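Side-chain contacts in DsbA family protein (Salmonella typhimurium, PDB 7JVE), which acts as a trimeric thioredoxin-like enzyme with both thiol oxidase and disulfide isomerase activities: residues A[211-214]-A[215-218]; A[147-150]-A[151-154]. All coordinates share one frame; numbering follows the deposited sequence.

How the interactions relate
Both interactions are short-range, made between residues a few positions apart, yet they illustrate how place in the fold sets the chemistry. Interaction 1 lies in the loop between helix 199-210 and strand 218-223, close to the centre of the chain, and combines a beta turn with a methyl group resting on a phenylalanine face; a second subunit covers part of it. Interaction 2 lies in the first two turns of helix 147-159, about 21 Å from the centre of the chain, with a charged pair on its outer side and aromatic residues inside. The centres are about 23 Å apart and the two do not touch. Backbone hydrogen bonds serve both, closing a beta turn in one and running along a helix in the other.

Interaction 1 (A[211-214]-A[215-218]); sequences MDFS and GTPA. With EDO (1,2-ethanediol), chain M.
F213 and T216 are the ends of a type II beta turn that carries the chain from helix 199-210 to strand 218-223. The position suggests the cis-proline loop of thioredoxin-fold proteins, although the T216-P217 peptide is modelled as trans, with T216 CA 3.8 Å from P217 CA. P217 packs on C94 and C97, the CxxC pair.

The turn is closed by T216 N, which donates to F213 O at 2.9 Å. The N-H points well at the oxygen (160°), but the donor sits above the carbonyl plane. T216 OG1 also approaches F213 O, at 3.1 Å, in a weak interaction. It gets there because chi1 (67°) sets OG1 between the backbone N and the carbonyl carbon. G215 takes the third position with positive phi, which favours glycine. A water within hydrogen-bonding distance of OG1 also donates to D212 O and, weakly, to S214 O.

Beyond the turn the contact is apolar. A218 CB lies 3.7 Å from the centroid of the F213 ring and 8° off its normal, a CH-pi contact over the face. M211 CB covers the opposite face, nearer the rim, and F89 meets the ring edge-to-face.

D212, with positive phi just past helix 199-210, completes a Schellman motif, and its OD2 makes a salt bridge to K162 of a second subunit. D212 OD2 also accepts a 2.5 Å bond from O1 of 1,2-ethanediol, probably from the crystallisation liquor. Polar bonds thus set the turn, while a phenylalanine ring held between two carbon groups bridges the loop just after the helix to the strand's first residue.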
ATOM      1  N   MET A 211      -5.706 -25.418  -6.570  1.00 25.91           N
ATOM      2  CA  MET A 211      -4.485 -25.095  -5.845  1.00 24.18           C
ATOM      3  C   MET A 211      -4.634 -23.838  -5.004  1.00 26.21           C
ATOM      4  O   MET A 211      -3.687 -23.461  -4.315  1.00 29.00           O
ATOM      5  CB  MET A 211      -3.319 -24.935  -6.819  1.00 24.67           C
ATOM      6  CG  MET A 211      -2.803 -26.268  -7.365  1.00 23.66           C
ATOM      7  SD  MET A 211      -2.124 -27.334  -6.075  1.00 24.70           S
ATOM      8  CE  MET A 211      -0.901 -26.234  -5.386  1.00 23.46           C
ATOM      9  N   ASP A 212      -5.798 -23.186  -5.045  1.00 24.16           N
ATOM     10  CA  ASP A 212      -5.989 -21.881  -4.422  1.00 23.60           C
ATOM     11  C   ASP A 212      -4.981 -20.858  -4.960  1.00 24.33           C
ATOM     12  O   ASP A 212      -4.410 -20.069  -4.208  1.00 27.20           O
ATOM     13  CB  ASP A 212      -5.921 -21.994  -2.889  1.00 25.82           C
ATOM     14  CG  ASP A 212      -6.588 -20.819  -2.182  1.00 26.67           C
ATOM     15  OD1 ASP A 212      -7.291 -20.029  -2.847  1.00 33.50           O
ATOM     16  OD2 ASP A 212      -6.396 -20.659  -0.964  1.00 26.82           O
ATOM     17  N   PHE A 213      -4.775 -20.871  -6.280  1.00 23.76           N
ATOM     18  CA  PHE A 213      -3.994 -19.876  -7.015  1.00 22.37           C
ATOM     19  C   PHE A 213      -4.857 -18.998  -7.913  1.00 22.65           C
ATOM     20  O   PHE A 213      -4.323 -18.352  -8.823  1.00 22.39           O
ATOM     21  CB  PHE A 213      -2.949 -20.551  -7.922  1.00 20.84           C
ATOM     22  CG  PHE A 213      -1.870 -21.318  -7.194  1.00 20.90           C
ATOM     23  CD1 PHE A 213      -1.507 -20.994  -5.901  1.00 19.34           C
ATOM     24  CD2 PHE A 213      -1.195 -22.349  -7.841  1.00 19.53           C
ATOM     25  CE1 PHE A 213      -0.499 -21.681  -5.263  1.00 21.46           C
ATOM     26  CE2 PHE A 213      -0.202 -23.050  -7.196  1.00 19.98           C
ATOM     27  CZ  PHE A 213       0.140 -22.724  -5.906  1.00 20.96           C
ATOM     28  N   SER A 214      -6.173 -19.004  -7.749  1.00 25.02           N
ATOM     29  CA  SER A 214      -7.016 -18.269  -8.692  1.00 25.54           C
ATOM     30  C   SER A 214      -6.656 -16.787  -8.686  1.00 27.54           C
ATOM     31  O   SER A 214      -6.671 -16.130  -7.639  1.00 24.26           O
ATOM     32  CB  SER A 214      -8.490 -18.458  -8.354  1.00 25.72           C
ATOM     33  OG  SER A 214      -9.289 -18.097  -9.463  1.00 26.24           O
ATOM     34  N   GLY A 215      -6.317 -16.257  -9.861  1.00 26.74           N
ATOM     35  CA  GLY A 215      -5.948 -14.863  -9.931  1.00 22.40           C
ATOM     36  C   GLY A 215      -4.565 -14.534  -9.415  1.00 21.71           C
ATOM     37  O   GLY A 215      -4.210 -13.359  -9.401  1.00 26.05           O
ATOM     38  N   THR A 216      -3.773 -15.518  -9.002  1.00 24.56           N
ATOM     39  CA  THR A 216      -2.488 -15.268  -8.346  1.00 23.85           C
ATOM     40  C   THR A 216      -1.393 -16.144  -8.948  1.00 24.18           C
ATOM     41  O   THR A 216      -1.345 -17.361  -8.666  1.00 23.82           O
ATOM     42  CB  THR A 216      -2.589 -15.474  -6.829  1.00 25.18           C
ATOM     43  OG1 THR A 216      -2.833 -16.848  -6.533  1.00 26.33           O
ATOM     44  CG2 THR A 216      -3.720 -14.600  -6.182  1.00 21.45           C
ATOM     45  N   PRO A 217      -0.485 -15.584  -9.743  1.00 21.55           N
ATOM     46  CA  PRO A 217       0.642 -16.376 -10.260  1.00 20.09           C
ATOM     47  C   PRO A 217       1.484 -16.970  -9.135  1.00 20.15           C
ATOM     48  O   PRO A 217       1.603 -16.396  -8.048  1.00 19.15           O
ATOM     49  CB  PRO A 217       1.442 -15.357 -11.080  1.00 20.12           C
ATOM     50  CG  PRO A 217       0.420 -14.303 -11.457  1.00 28.92           C
ATOM     51  CD  PRO A 217      -0.437 -14.187 -10.203  1.00 23.28           C
ATOM     52  N   ALA A 218       2.079 -18.136  -9.410  1.00 16.95           N
ATOM     53  CA  ALA A 218       2.800 -18.891  -8.385  1.00 21.18           C
ATOM     54  C   ALA A 218       3.691 -19.939  -9.028  1.00 22.30           C
ATOM     55  O   ALA A 218       3.492 -20.337 -10.183  1.00 21.04           O
ATOM     56  CB  ALA A 218       1.849 -19.584  -7.392  1.00 20.05           C
TER
HETATM   57  C1  EDO M 307      -4.267 -22.768   0.655  1.00 26.95           C
HETATM   58  O1  EDO M 307      -5.674 -22.509   0.621  1.00 35.72           O
HETATM   59  C2  EDO M 307      -3.628 -21.811   1.657  1.00 36.77           C
HETATM   60  O2  EDO M 307      -4.467 -21.681   2.831  1.00 40.23           O
HETATM   61  O   HOH W   1      -5.453 -17.175  -4.719  1.00 31.40           O

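Interaction 2 (A[147-150]-A[151-154]); sequences GAKY and LDWH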
ATOM      1  N   GLY A 147       9.868 -28.109 -26.971  1.00 22.02           N
ATOM      2  CA  GLY A 147       9.853 -27.263 -25.785  1.00 20.95           C
ATOM      3  C   GLY A 147      10.716 -26.019 -25.913  1.00 22.87           C
ATOM      4  O   GLY A 147      10.302 -24.922 -25.519  1.00 19.67           O
ATOM      5  N   ALA A 148      11.945 -26.174 -26.431  1.00 21.68           N
ATOM      6  CA  ALA A 148      12.831 -25.027 -26.574  1.00 22.17           C
ATOM      7  C   ALA A 148      12.181 -23.954 -27.435  1.00 21.38           C
ATOM      8  O   ALA A 148      12.279 -22.763 -27.127  1.00 21.24           O
ATOM      9  CB  ALA A 148      14.171 -25.449 -27.176  1.00 23.88           C
ATOM     10  N   LYS A 149      11.467 -24.372 -28.489  1.00 21.07           N
ATOM     11  CA  LYS A 149      10.815 -23.432 -29.392  1.00 23.08           C
ATOM     12  C   LYS A 149       9.555 -22.838 -28.757  1.00 21.64           C
ATOM     13  O   LYS A 149       9.286 -21.637 -28.911  1.00 19.68           O
ATOM     14  CB  LYS A 149      10.524 -24.132 -30.730  1.00 21.18           C
ATOM     15  CG  LYS A 149       9.805 -23.309 -31.776  1.00 21.11           C
ATOM     16  CD  LYS A 149      10.381 -21.926 -31.930  1.00 22.85           C
ATOM     17  CE  LYS A 149      11.572 -21.909 -32.809  1.00 29.74           C
ATOM     18  NZ  LYS A 149      12.136 -20.530 -32.884  1.00 40.44           N
ATOM     19  N   TYR A 150       8.794 -23.644 -28.012  1.00 18.59           N
ATOM     20  CA  TYR A 150       7.737 -23.074 -27.186  1.00 19.36           C
ATOM     21  C   TYR A 150       8.287 -21.967 -26.286  1.00 21.24           C
ATOM     22  O   TYR A 150       7.648 -20.922 -26.102  1.00 19.91           O
ATOM     23  CB  TYR A 150       7.061 -24.160 -26.339  1.00 19.33           C
ATOM     24  CG  TYR A 150       6.166 -23.563 -25.291  1.00 18.29           C
ATOM     25  CD1 TYR A 150       4.822 -23.278 -25.568  1.00 18.73           C
ATOM     26  CD2 TYR A 150       6.677 -23.219 -24.029  1.00 20.08           C
ATOM     27  CE1 TYR A 150       3.989 -22.694 -24.596  1.00 18.05           C
ATOM     28  CE2 TYR A 150       5.877 -22.620 -23.063  1.00 18.66           C
ATOM     29  CZ  TYR A 150       4.536 -22.352 -23.349  1.00 21.51           C
ATOM     30  OH  TYR A 150       3.758 -21.776 -22.380  1.00 20.64           O
ATOM     31  N   LEU A 151       9.479 -22.175 -25.724  1.00 20.15           N
ATOM     32  CA  LEU A 151      10.041 -21.176 -24.827  1.00 22.77           C
ATOM     33  C   LEU A 151      10.398 -19.890 -25.582  1.00 25.14           C
ATOM     34  O   LEU A 151      10.195 -18.790 -25.043  1.00 20.79           O
ATOM     35  CB  LEU A 151      11.242 -21.767 -24.080  1.00 22.27           C
ATOM     36  CG  LEU A 151      12.008 -20.938 -23.034  1.00 29.45           C
ATOM     37  CD1 LEU A 151      11.098 -20.273 -21.996  1.00 24.69           C
ATOM     38  CD2 LEU A 151      13.045 -21.819 -22.340  1.00 27.53           C
ATOM     39  N   ASP A 152      10.894 -20.001 -26.840  1.00 23.44           N
ATOM     40  CA  ASP A 152      11.093 -18.801 -27.667  1.00 24.87           C
ATOM     41  C   ASP A 152       9.790 -18.055 -27.884  1.00 24.71           C
ATOM     42  O   ASP A 152       9.745 -16.822 -27.805  1.00 23.82           O
ATOM     43  CB  ASP A 152      11.693 -19.102 -29.053  1.00 26.20           C
ATOM     44  CG  ASP A 152      13.050 -19.735 -28.983  1.00 32.10           C
ATOM     45  OD1 ASP A 152      13.336 -20.627 -29.811  1.00 41.90           O
ATOM     46  OD2 ASP A 152      13.825 -19.366 -28.073  1.00 43.38           O
ATOM     47  N   TRP A 153       8.728 -18.784 -28.218  1.00 22.26           N
ATOM     48  CA  TRP A 153       7.437 -18.139 -28.419  1.00 22.93           C
ATOM     49  C   TRP A 153       6.978 -17.447 -27.138  1.00 22.57           C
ATOM     50  O   TRP A 153       6.533 -16.293 -27.152  1.00 25.71           O
ATOM     51  CB  TRP A 153       6.415 -19.178 -28.885  1.00 19.62           C
ATOM     52  CG  TRP A 153       5.029 -18.832 -28.518  1.00 21.80           C
ATOM     53  CD1 TRP A 153       4.308 -19.331 -27.466  1.00 20.90           C
ATOM     54  CD2 TRP A 153       4.180 -17.882 -29.176  1.00 21.02           C
ATOM     55  NE1 TRP A 153       3.053 -18.762 -27.443  1.00 20.23           N
ATOM     56  CE2 TRP A 153       2.945 -17.872 -28.478  1.00 20.60           C
ATOM     57  CE3 TRP A 153       4.334 -17.051 -30.298  1.00 23.31           C
ATOM     58  CZ2 TRP A 153       1.864 -17.057 -28.863  1.00 19.87           C
ATOM     59  CZ3 TRP A 153       3.259 -16.239 -30.680  1.00 24.95           C
ATOM     60  CH2 TRP A 153       2.040 -16.251 -29.960  1.00 22.35           C
ATOM     61  N   HIS A 154       7.078 -18.155 -26.020  1.00 19.85           N
ATOM     62  CA  HIS A 154       6.670 -17.628 -24.728  1.00 19.45           C
ATOM     63  C   HIS A 154       7.406 -16.332 -24.405  1.00 22.95           C
ATOM     64  O   HIS A 154       6.785 -15.313 -24.078  1.00 23.42           O
ATOM     65  CB  HIS A 154       6.917 -18.728 -23.690  1.00 20.52           C
ATOM     66  CG  HIS A 154       6.912 -18.277 -22.264  1.00 21.58           C
ATOM     67  ND1 HIS A 154       5.825 -18.452 -21.438  1.00 20.11           N
ATOM     68  CD2 HIS A 154       7.882 -17.727 -21.497  1.00 22.93           C
ATOM     69  CE1 HIS A 154       6.112 -18.001 -20.234  1.00 22.24           C
ATOM     70  NE2 HIS A 154       7.357 -17.557 -20.241  1.00 25.81           N
TER
HETATM   71  O   HOH W   2      14.519 -21.845 -26.010  1.00 30.53           O
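Y150 and H154 share one turn of helix 147-159, part of the helical region inserted between strands 115-120 and 218-223, as in the DsbA subfamily. The backbone pattern is alpha-helical: L151, D152, W153 and H154 donate in turn to the carbonyls of G147, A148, K149 and Y150. The bond from H154 N to Y150 O, at 2.8 Å, is nearly straight (164°).

Aromatic groups occupy the buried side. H154 CB lies 4.1 Å from Y150 CE2, and Y150 CD1 stands 4.4 Å from W153 CD1, a loose apolar contact. Y150 OH finds its hydrogen bond at E120 OE2, beyond this turn. F118 meets both the Y150 and H154 rings edge-to-face, joining the helix to the central sheet, whereas W153 reaches out to helices 128-145 and 169-176.

Charge marks the outer side. K149 leaves the helix with CG anti to the backbone N (chi1 178°), then bends at chi2 and chi3, which brings its end back toward D152, the two side chains crossing at about a right angle. The resulting salt bridge, one turn along the helix, is long, and its hydrogen bond is weak: K149 NZ stands 3.3 Å from D152 OD1.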